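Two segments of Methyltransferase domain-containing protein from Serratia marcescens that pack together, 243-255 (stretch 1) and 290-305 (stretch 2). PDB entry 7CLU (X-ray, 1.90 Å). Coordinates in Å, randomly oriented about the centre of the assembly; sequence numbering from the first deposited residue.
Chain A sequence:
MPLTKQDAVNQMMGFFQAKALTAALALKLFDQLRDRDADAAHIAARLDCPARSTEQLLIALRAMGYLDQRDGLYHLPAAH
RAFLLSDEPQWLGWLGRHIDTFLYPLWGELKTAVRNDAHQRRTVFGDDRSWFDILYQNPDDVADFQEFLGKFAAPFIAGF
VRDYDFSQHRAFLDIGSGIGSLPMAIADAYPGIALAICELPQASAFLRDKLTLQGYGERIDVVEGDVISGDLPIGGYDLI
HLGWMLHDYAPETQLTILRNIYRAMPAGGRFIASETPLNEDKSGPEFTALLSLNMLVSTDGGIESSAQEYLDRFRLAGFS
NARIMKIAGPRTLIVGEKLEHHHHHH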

ATOM      1  N   GLY A 243       1.669 -27.767   4.956  1.00 22.19           N
ATOM      2  CA  GLY A 243       2.277 -26.475   5.214  1.00 26.84           C
ATOM      3  C   GLY A 243       1.488 -25.270   4.735  1.00 24.27           C
ATOM      4  O   GLY A 243       1.477 -24.983   3.541  1.00 27.83           O
ATOM      5  N   TRP A 244       0.800 -24.587   5.656  1.00 24.29           N
ATOM      6  CA  TRP A 244       0.207 -23.268   5.415  1.00 24.16           C
ATOM      7  C   TRP A 244      -0.778 -23.272   4.246  1.00 28.80           C
ATOM      8  O   TRP A 244      -0.778 -22.368   3.407  1.00 29.39           O
ATOM      9  CB  TRP A 244       1.308 -22.221   5.208  1.00 25.18           C
ATOM     10  CG  TRP A 244       0.927 -20.856   5.662  1.00 27.83           C
ATOM     11  CD1 TRP A 244      -0.147 -20.513   6.436  1.00 30.84           C
ATOM     12  CD2 TRP A 244       1.596 -19.638   5.341  1.00 28.10           C
ATOM     13  NE1 TRP A 244      -0.170 -19.156   6.635  1.00 26.43           N
ATOM     14  CE2 TRP A 244       0.890 -18.595   5.972  1.00 26.61           C
ATOM     15  CE3 TRP A 244       2.736 -19.329   4.591  1.00 30.22           C
ATOM     16  CZ2 TRP A 244       1.277 -17.257   5.858  1.00 32.55           C
ATOM     17  CZ3 TRP A 244       3.131 -17.994   4.493  1.00 34.51           C
ATOM     18  CH2 TRP A 244       2.405 -16.981   5.127  1.00 29.94           C
ATOM     19  N   MET A 245      -1.650 -24.286   4.207  1.00 24.75           N
ATOM     20  CA  MET A 245      -2.631 -24.436   3.135  1.00 28.13           C
ATOM     21  C   MET A 245      -4.070 -24.229   3.582  1.00 26.82           C
ATOM     22  O   MET A 245      -4.909 -23.851   2.764  1.00 26.60           O
ATOM     23  CB  MET A 245      -2.508 -25.828   2.488  1.00 28.91           C
ATOM     24  CG  MET A 245      -3.512 -26.088   1.327  1.00 35.30           C
ATOM     25  SD  MET A 245      -3.398 -27.714   0.532  0.58 35.52           S
ATOM     26  CE  MET A 245      -1.671 -27.681   0.063  1.00 38.88           C
ATOM     27  N   LEU A 246      -4.381 -24.470   4.854  1.00 26.02           N
ATOM     28  CA  LEU A 246      -5.774 -24.460   5.275  1.00 20.07           C
ATOM     29  C   LEU A 246      -6.402 -23.094   5.042  1.00 27.95           C
ATOM     30  O   LEU A 246      -7.534 -22.996   4.551  1.00 26.17           O
ATOM     31  CB  LEU A 246      -5.881 -24.854   6.747  1.00 23.02           C
ATOM     32  CG  LEU A 246      -5.402 -26.275   7.090  1.00 23.85           C
ATOM     33  CD1 LEU A 246      -5.425 -26.540   8.593  1.00 22.06           C
ATOM     34  CD2 LEU A 246      -6.245 -27.317   6.355  1.00 23.88           C
ATOM     35  N   HIS A 247      -5.674 -22.026   5.371  1.00 24.93           N
ATOM     36  CA  HIS A 247      -6.229 -20.684   5.247  1.00 26.10           C
ATOM     37  C   HIS A 247      -6.487 -20.272   3.805  1.00 25.96           C
ATOM     38  O   HIS A 247      -7.039 -19.192   3.588  1.00 27.98           O
ATOM     39  CB  HIS A 247      -5.304 -19.672   5.922  1.00 27.02           C
ATOM     40  CG  HIS A 247      -4.026 -19.432   5.185  1.00 26.96           C
ATOM     41  ND1 HIS A 247      -3.423 -18.195   5.120  1.00 30.50           N
ATOM     42  CD2 HIS A 247      -3.226 -20.279   4.495  1.00 27.50           C
ATOM     43  CE1 HIS A 247      -2.312 -18.286   4.410  1.00 28.40           C
ATOM     44  NE2 HIS A 247      -2.173 -19.539   4.015  1.00 29.19           N
ATOM     45  N   ASP A 248      -6.096 -21.079   2.824  1.00 26.10           N
ATOM     46  CA  ASP A 248      -6.434 -20.787   1.440  1.00 27.33           C
ATOM     47  C   ASP A 248      -7.880 -21.135   1.113  1.00 32.74           C
ATOM     48  O   ASP A 248      -8.370 -20.721   0.058  1.00 30.24           O
ATOM     49  CB  ASP A 248      -5.498 -21.555   0.493  1.00 28.61           C
ATOM     50  CG  ASP A 248      -4.040 -21.187   0.693  1.00 35.51           C
ATOM     51  OD1 ASP A 248      -3.765 -20.058   1.138  1.00 36.24           O
ATOM     52  OD2 ASP A 248      -3.169 -22.029   0.406  1.00 38.87           O
ATOM     53  N   TYR A 249      -8.570 -21.862   1.996  1.00 27.87           N
ATOM     54  CA  TYR A 249      -9.883 -22.424   1.715  1.00 30.83           C
ATOM     55  C   TYR A 249     -10.892 -22.030   2.785  1.00 30.76           C
ATOM     56  O   TYR A 249     -10.544 -21.715   3.927  1.00 29.85           O
ATOM     57  CB  TYR A 249      -9.811 -23.955   1.616  1.00 26.71           C
ATOM     58  CG  TYR A 249      -8.859 -24.393   0.536  1.00 31.22           C
ATOM     59  CD1 TYR A 249      -9.232 -24.348  -0.806  1.00 34.59           C
ATOM     60  CD2 TYR A 249      -7.565 -24.793   0.847  1.00 34.42           C
ATOM     61  CE1 TYR A 249      -8.349 -24.721  -1.802  1.00 35.89           C
ATOM     62  CE2 TYR A 249      -6.678 -25.163  -0.140  1.00 37.49           C
ATOM     63  CZ  TYR A 249      -7.073 -25.120  -1.462  1.00 39.20           C
ATOM     64  OH  TYR A 249      -6.188 -25.488  -2.446  1.00 47.83           O
ATOM     65  N   ALA A 250     -12.162 -22.057   2.395  1.00 31.14           N
ATOM     66  CA  ALA A 250     -13.228 -21.863   3.358  1.00 33.38           C
ATOM     67  C   ALA A 250     -13.165 -22.958   4.424  1.00 29.34           C
ATOM     68  O   ALA A 250     -12.691 -24.071   4.162  1.00 26.19           O
ATOM     69  CB  ALA A 250     -14.594 -21.882   2.669  1.00 29.36           C
ATOM     70  N   PRO A 251     -13.634 -22.660   5.635  1.00 29.95           N
ATOM     71  CA  PRO A 251     -13.651 -23.677   6.703  1.00 32.68           C
ATOM     72  C   PRO A 251     -14.279 -25.003   6.306  1.00 35.17           C
ATOM     73  O   PRO A 251     -13.756 -26.064   6.683  1.00 31.25           O
ATOM     74  CB  PRO A 251     -14.455 -22.979   7.809  1.00 34.80           C
ATOM     75  CG  PRO A 251     -14.130 -21.529   7.615  1.00 35.48           C
ATOM     76  CD  PRO A 251     -14.036 -21.330   6.125  1.00 31.85           C
ATOM     77  N   GLU A 252     -15.395 -24.971   5.564  1.00 31.15           N
ATOM     78  CA  GLU A 252     -16.038 -26.211   5.139  1.00 32.53           C
ATOM     79  C   GLU A 252     -15.114 -27.028   4.244  1.00 29.11           C
ATOM     80  O   GLU A 252     -15.057 -28.257   4.355  1.00 32.61           O
ATOM     81  CB  GLU A 252     -17.362 -25.898   4.422  1.00 39.33           C
ATOM     82  CG  GLU A 252     -18.183 -24.765   5.059  1.00 45.71           C
ATOM     83  CD  GLU A 252     -17.628 -23.360   4.761  1.00 44.62           C
ATOM     84  OE1 GLU A 252     -17.475 -23.018   3.575  1.00 48.62           O
ATOM     85  OE2 GLU A 252     -17.343 -22.599   5.713  1.00 48.16           O
ATOM     86  N   THR A 253     -14.367 -26.362   3.360  1.00 29.53           N
ATOM     87  CA  THR A 253     -13.364 -27.066   2.567  1.00 30.52           C
ATOM     88  C   THR A 253     -12.198 -27.519   3.436  1.00 30.82           C
ATOM     89  O   THR A 253     -11.627 -28.601   3.220  1.00 27.49           O
ATOM     90  CB  THR A 253     -12.876 -26.158   1.442  1.00 32.61           C
ATOM     91  OG1 THR A 253     -14.001 -25.772   0.637  1.00 35.32           O
ATOM     92  CG2 THR A 253     -11.812 -26.858   0.578  1.00 22.28           C
ATOM     93  N   GLN A 254     -11.814 -26.700   4.414  1.00 28.86           N
ATOM     94  CA  GLN A 254     -10.777 -27.133   5.344  1.00 29.92           C
ATOM     95  C   GLN A 254     -11.174 -28.443   6.010  1.00 28.12           C
ATOM     96  O   GLN A 254     -10.352 -29.358   6.151  1.00 27.29           O
ATOM     97  CB  GLN A 254     -10.523 -26.056   6.394  1.00 25.25           C
ATOM     98  CG  GLN A 254     -10.021 -24.734   5.843  1.00 25.85           C
ATOM     99  CD  GLN A 254      -9.638 -23.787   6.955  1.00 29.74           C
ATOM    100  OE1 GLN A 254      -9.314 -24.219   8.070  1.00 25.25           O
ATOM    101  NE2 GLN A 254      -9.665 -22.478   6.666  1.00 26.67           N
ATOM    102  N   LEU A 255     -12.444 -28.554   6.395  1.00 33.74           N
ATOM    103  CA  LEU A 255     -12.939 -29.782   7.005  1.00 31.83           C
ATOM    104  C   LEU A 255     -12.794 -30.966   6.053  1.00 31.61           C
ATOM    105  O   LEU A 255     -12.409 -32.065   6.470  1.00 29.81           O
ATOM    106  CB  LEU A 255     -14.398 -29.588   7.414  1.00 33.88           C
ATOM    107  CG  LEU A 255     -14.889 -30.054   8.772  1.00 38.45           C
ATOM    108  CD1 LEU A 255     -14.091 -29.367   9.881  1.00 36.90           C
ATOM    109  CD2 LEU A 255     -16.375 -29.753   8.902  1.00 39.54           C
ATOM    110  N   LEU A 290      -4.536  -8.663   7.959  1.00 24.54           N
ATOM    111  CA  LEU A 290      -4.628  -8.154   6.595  1.00 21.64           C
ATOM    112  C   LEU A 290      -4.513  -9.280   5.579  1.00 23.78           C
ATOM    113  O   LEU A 290      -5.120  -9.214   4.498  1.00 20.29           O
ATOM    114  CB  LEU A 290      -3.549  -7.100   6.353  1.00 23.16           C
ATOM    115  CG  LEU A 290      -3.755  -5.846   7.206  1.00 22.16           C
ATOM    116  CD1 LEU A 290      -2.516  -4.973   7.213  1.00 27.32           C
ATOM    117  CD2 LEU A 290      -4.927  -5.077   6.655  1.00 26.83           C
ATOM    118  N   LEU A 291      -3.756 -10.329   5.920  1.00 24.21           N
ATOM    119  CA  LEU A 291      -3.684 -11.486   5.045  1.00 23.35           C
ATOM    120  C   LEU A 291      -5.062 -12.109   4.862  1.00 22.28           C
ATOM    121  O   LEU A 291      -5.387 -12.604   3.778  1.00 23.55           O
ATOM    122  CB  LEU A 291      -2.701 -12.517   5.596  1.00 25.56           C
ATOM    123  CG  LEU A 291      -2.376 -13.570   4.536  1.00 30.74           C
ATOM    124  CD1 LEU A 291      -1.759 -12.874   3.319  1.00 29.20           C
ATOM    125  CD2 LEU A 291      -1.482 -14.705   5.075  1.00 29.87           C
ATOM    126  N   SER A 292      -5.887 -12.081   5.915  1.00 22.44           N
ATOM    127  CA  SER A 292      -7.263 -12.557   5.813  1.00 23.32           C
ATOM    128  C   SER A 292      -8.031 -11.790   4.745  1.00 26.22           C
ATOM    129  O   SER A 292      -8.742 -12.388   3.921  1.00 22.09           O
ATOM    130  CB  SER A 292      -7.952 -12.430   7.171  1.00 25.05           C
ATOM    131  OG  SER A 292      -9.057 -13.302   7.273  1.00 22.60           O
ATOM    132  N   LEU A 293      -7.904 -10.454   4.748  1.00 22.05           N
ATOM    133  CA  LEU A 293      -8.550  -9.644   3.721  1.00 22.53           C
ATOM    134  C   LEU A 293      -7.999  -9.967   2.335  1.00 22.04           C
ATOM    135  O   LEU A 293      -8.740  -9.947   1.344  1.00 26.29           O
ATOM    136  CB  LEU A 293      -8.363  -8.160   4.040  1.00 23.45           C
ATOM    137  CG  LEU A 293      -9.203  -7.558   5.169  1.00 26.97           C
ATOM    138  CD1 LEU A 293      -8.901  -6.051   5.356  1.00 19.69           C
ATOM    139  CD2 LEU A 293     -10.697  -7.766   4.879  1.00 25.35           C
ATOM    140  N   ASN A 294      -6.692 -10.249   2.242  1.00 22.75           N
ATOM    141  CA  ASN A 294      -6.116 -10.669   0.969  1.00 22.54           C
ATOM    142  C   ASN A 294      -6.745 -11.977   0.495  1.00 24.19           C
ATOM    143  O   ASN A 294      -6.988 -12.155  -0.702  1.00 21.22           O
ATOM    144  CB  ASN A 294      -4.597 -10.807   1.085  1.00 22.00           C
ATOM    145  CG  ASN A 294      -3.922 -11.030  -0.265  1.00 25.35           C
ATOM    146  OD1 ASN A 294      -3.878 -10.132  -1.089  1.00 26.28           O
ATOM    147  ND2 ASN A 294      -3.375 -12.228  -0.481  1.00 24.76           N
ATOM    148  N   MET A 295      -7.030 -12.891   1.419  1.00 21.70           N
ATOM    149  CA  MET A 295      -7.719 -14.118   1.034  1.00 23.67           C
ATOM    150  C   MET A 295      -9.133 -13.819   0.551  1.00 23.36           C
ATOM    151  O   MET A 295      -9.625 -14.463  -0.383  1.00 26.88           O
ATOM    152  CB  MET A 295      -7.759 -15.091   2.209  1.00 23.80           C
ATOM    153  CG  MET A 295      -6.429 -15.367   2.823  1.00 28.95           C
ATOM    154  SD  MET A 295      -5.137 -15.518   1.580  0.63 35.01           S
ATOM    155  CE  MET A 295      -5.585 -17.074   0.915  1.00 24.78           C
ATOM    156  N   LEU A 296      -9.793 -12.843   1.184  1.00 20.89           N
ATOM    157  CA  LEU A 296     -11.149 -12.474   0.807  1.00 23.52           C
ATOM    158  C   LEU A 296     -11.208 -11.991  -0.637  1.00 26.40           C
ATOM    159  O   LEU A 296     -12.071 -12.426  -1.412  1.00 21.94           O
ATOM    160  CB  LEU A 296     -11.671 -11.393   1.758  1.00 28.54           C
ATOM    161  CG  LEU A 296     -12.933 -10.645   1.343  1.00 27.03           C
ATOM    162  CD1 LEU A 296     -14.115 -11.621   1.328  1.00 24.46           C
ATOM    163  CD2 LEU A 296     -13.203  -9.482   2.304  1.00 26.46           C
ATOM    164  N   VAL A 297     -10.296 -11.083  -1.020  1.00 25.87           N
ATOM    165  CA  VAL A 297     -10.416 -10.451  -2.329  1.00 26.23           C
ATOM    166  C   VAL A 297      -9.930 -11.352  -3.448  1.00 29.03           C
ATOM    167  O   VAL A 297     -10.328 -11.150  -4.608  1.00 29.86           O
ATOM    168  CB  VAL A 297      -9.650  -9.116  -2.414  1.00 26.21           C
ATOM    169  CG1 VAL A 297     -10.210  -8.099  -1.409  1.00 21.59           C
ATOM    170  CG2 VAL A 297      -8.168  -9.331  -2.218  1.00 24.89           C
ATOM    171  N   SER A 298      -9.117 -12.360  -3.134  1.00 26.42           N
ATOM    172  CA  SER A 298      -8.380 -13.104  -4.149  1.00 26.46           C
ATOM    173  C   SER A 298      -8.781 -14.564  -4.290  1.00 29.91           C
ATOM    174  O   SER A 298      -8.585 -15.128  -5.363  1.00 28.46           O
ATOM    175  CB  SER A 298      -6.871 -13.046  -3.859  1.00 25.75           C
ATOM    176  OG  SER A 298      -6.523 -13.777  -2.684  1.00 28.60           O
ATOM    177  N   THR A 299      -9.289 -15.203  -3.242  1.00 29.17           N
ATOM    178  CA  THR A 299      -9.603 -16.626  -3.281  1.00 31.86           C
ATOM    179  C   THR A 299     -11.110 -16.812  -3.158  1.00 30.23           C
ATOM    180  O   THR A 299     -11.870 -15.854  -2.996  1.00 33.70           O
ATOM    181  CB  THR A 299      -8.875 -17.394  -2.175  1.00 30.04           C
ATOM    182  OG1 THR A 299      -9.546 -17.186  -0.926  1.00 29.05           O
ATOM    183  CG2 THR A 299      -7.411 -16.939  -2.064  1.00 32.58           C
ATOM    184  N   ASP A 300     -11.552 -18.064  -3.218  1.00 31.52           N
ATOM    185  CA  ASP A 300     -12.993 -18.261  -3.220  1.00 35.73           C
ATOM    186  C   ASP A 300     -13.594 -18.247  -1.820  1.00 36.98           C
ATOM    187  O   ASP A 300     -14.777 -17.923  -1.679  1.00 41.09           O
ATOM    188  CB  ASP A 300     -13.345 -19.546  -3.969  1.00 34.60           C
ATOM    189  CG  ASP A 300     -13.302 -19.351  -5.471  1.00 36.63           C
ATOM    190  OD1 ASP A 300     -12.939 -18.236  -5.901  1.00 37.48           O
ATOM    191  OD2 ASP A 300     -13.620 -20.291  -6.227  1.00 38.28           O
ATOM    192  N   GLY A 301     -12.815 -18.565  -0.789  1.00 34.87           N
ATOM    193  CA  GLY A 301     -13.326 -18.478   0.567  1.00 34.75           C
ATOM    194  C   GLY A 301     -12.258 -18.541   1.642  1.00 32.42           C
ATOM    195  O   GLY A 301     -12.561 -18.773   2.821  1.00 28.26           O
ATOM    196  N   GLY A 302     -11.005 -18.323   1.247  1.00 30.85           N
ATOM    197  CA  GLY A 302      -9.927 -18.311   2.218  1.00 26.84           C
ATOM    198  C   GLY A 302     -10.134 -17.264   3.295  1.00 30.45           C
ATOM    199  O   GLY A 302     -10.771 -16.222   3.082  1.00 23.09           O
ATOM    200  N   ILE A 303      -9.550 -17.544   4.464  1.00 22.62           N
ATOM    201  CA  ILE A 303      -9.735 -16.772   5.686  1.00 22.58           C
ATOM    202  C   ILE A 303      -8.677 -17.224   6.694  1.00 26.50           C
ATOM    203  O   ILE A 303      -8.188 -18.354   6.622  1.00 24.34           O
ATOM    204  CB  ILE A 303     -11.158 -16.963   6.238  1.00 22.25           C
ATOM    205  CG1 ILE A 303     -11.477 -15.942   7.334  1.00 23.52           C
ATOM    206  CG2 ILE A 303     -11.352 -18.390   6.778  1.00 26.08           C
ATOM    207  CD1 ILE A 303     -12.980 -15.581   7.438  1.00 27.38           C
ATOM    208  N   GLU A 304      -8.280 -16.341   7.605  1.00 24.22           N
ATOM    209  CA  GLU A 304      -7.458 -16.723   8.739  1.00 26.61           C
ATOM    210  C   GLU A 304      -8.374 -17.039   9.919  1.00 28.83           C
ATOM    211  O   GLU A 304      -9.504 -16.536  10.004  1.00 27.02           O
ATOM    212  CB  GLU A 304      -6.458 -15.612   9.092  1.00 28.41           C
ATOM    213  CG  GLU A 304      -5.575 -15.151   7.910  1.00 25.56           C
ATOM    214  CD  GLU A 304      -4.664 -16.260   7.394  1.00 28.91           C
ATOM    215  OE1 GLU A 304      -4.320 -17.168   8.184  1.00 26.73           O
ATOM    216  OE2 GLU A 304      -4.297 -16.230   6.198  1.00 29.92           O
ATOM    217  N   SER A 305      -7.899 -17.916  10.805  1.00 27.40           N
ATOM    218  CA  SER A 305      -8.677 -18.390  11.942  1.00 26.75           C
ATOM    219  C   SER A 305      -7.830 -18.354  13.211  1.00 28.03           C
ATOM    220  O   SER A 305      -6.599 -18.308  13.165  1.00 26.68           O
ATOM    221  CB  SER A 305      -9.200 -19.814  11.710  1.00 28.38           C
ATOM    222  OG  SER A 305      -9.791 -19.957  10.428  1.00 29.11           O
TER
HETATM  223  O   HOH W   1      -2.600 -19.542   8.302  1.00 25.95           O
HETATM  224  O   HOH W   2     -10.476 -20.821  -1.860  1.00 29.53           O
HETATM  225  O   HOH W   3      -8.297 -20.397   8.290  1.00 23.45           O

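Stretch 1 runs through a short 3-10 segment, 246-248, and a turn into the helix that starts at Pro-251, with Ala-250 as its N-cap residue; stretch 2 is the end of a helix, 290-298, followed by a loop that is extended from Gly-302 on. The tail passes close to the turn: CA atoms lie 5.3 Å apart for His-247 and Ile-303, 4.1 Å for Tyr-249 and Gly-302, and 4.4 Å for Ala-250 and Gly-301. One direct backbone hydrogen bond ties them, from Ile-303 N to His-247 O (3.1 Å). The closeness depends on the two glycines. A CB on Gly-302 would lie 2.8 Å from His-247 O, and one on Gly-301 would lie 3.0 Å from Ala-250 CB, both clashes. With no side chain there, Gly-301 O comes within 3.2 Å of Ala-250 CA in a CA-H...O contact. Thr-299, the first residue to leave the helix, steadies the departing chain: its OG1 donates to Met-295 O (2.8 Å) and accepts from Gly-302 N (2.9 Å).

Among the side chains, His-247 is central and points toward stretch 2. Its ND1 donates to Glu-304 OE2 at the ring edge; at 2.4 Å and nearly linear, this hydrogen bond is very short. The second ring nitrogen, NE2, makes a weak hydrogen bond to Trp-244 O (3.2 Å), so both ring nitrogens are engaged. Glu-304 is itself held by its backbone, whose N donates to Ser-292 OG (3.2 Å), linking the tail back to its own helix. Water 1 extends the polar network: it lies 2.9 Å from Glu-304 OE1 and accepts a weak hydrogen bond from Trp-244 NE1 (3.0 Å).

The helix contributes mainly nonpolar side chains. Leu-291 CD2 lies 3.7 Å from His-247 CE1, near the ring plane, and 3.8 Å from Trp-244 CZ2. One turn on, Met-295 places CE 3.5 Å from Asp-248 OD1 and 3.7 Å from His-247 O, while its SD lies 5.2 Å from the centroid of the His-247 ring in an oblique sulfur-aromatic contact. Farther along the tail, Ile-303 CG2 packs against Pro-251 CD (4.0 Å).

Gln-254 braces the turn from within stretch 1, its NE2 donating to Tyr-249 O (3.0 Å) and also to water 3 (3.0 Å). That water donates to Ile-303 O (2.6 Å), bridging the stretches. Water 2 makes another bridge, donating to Asp-248 O (2.9 Å) and accepting from Asp-300 N (3.3 Å).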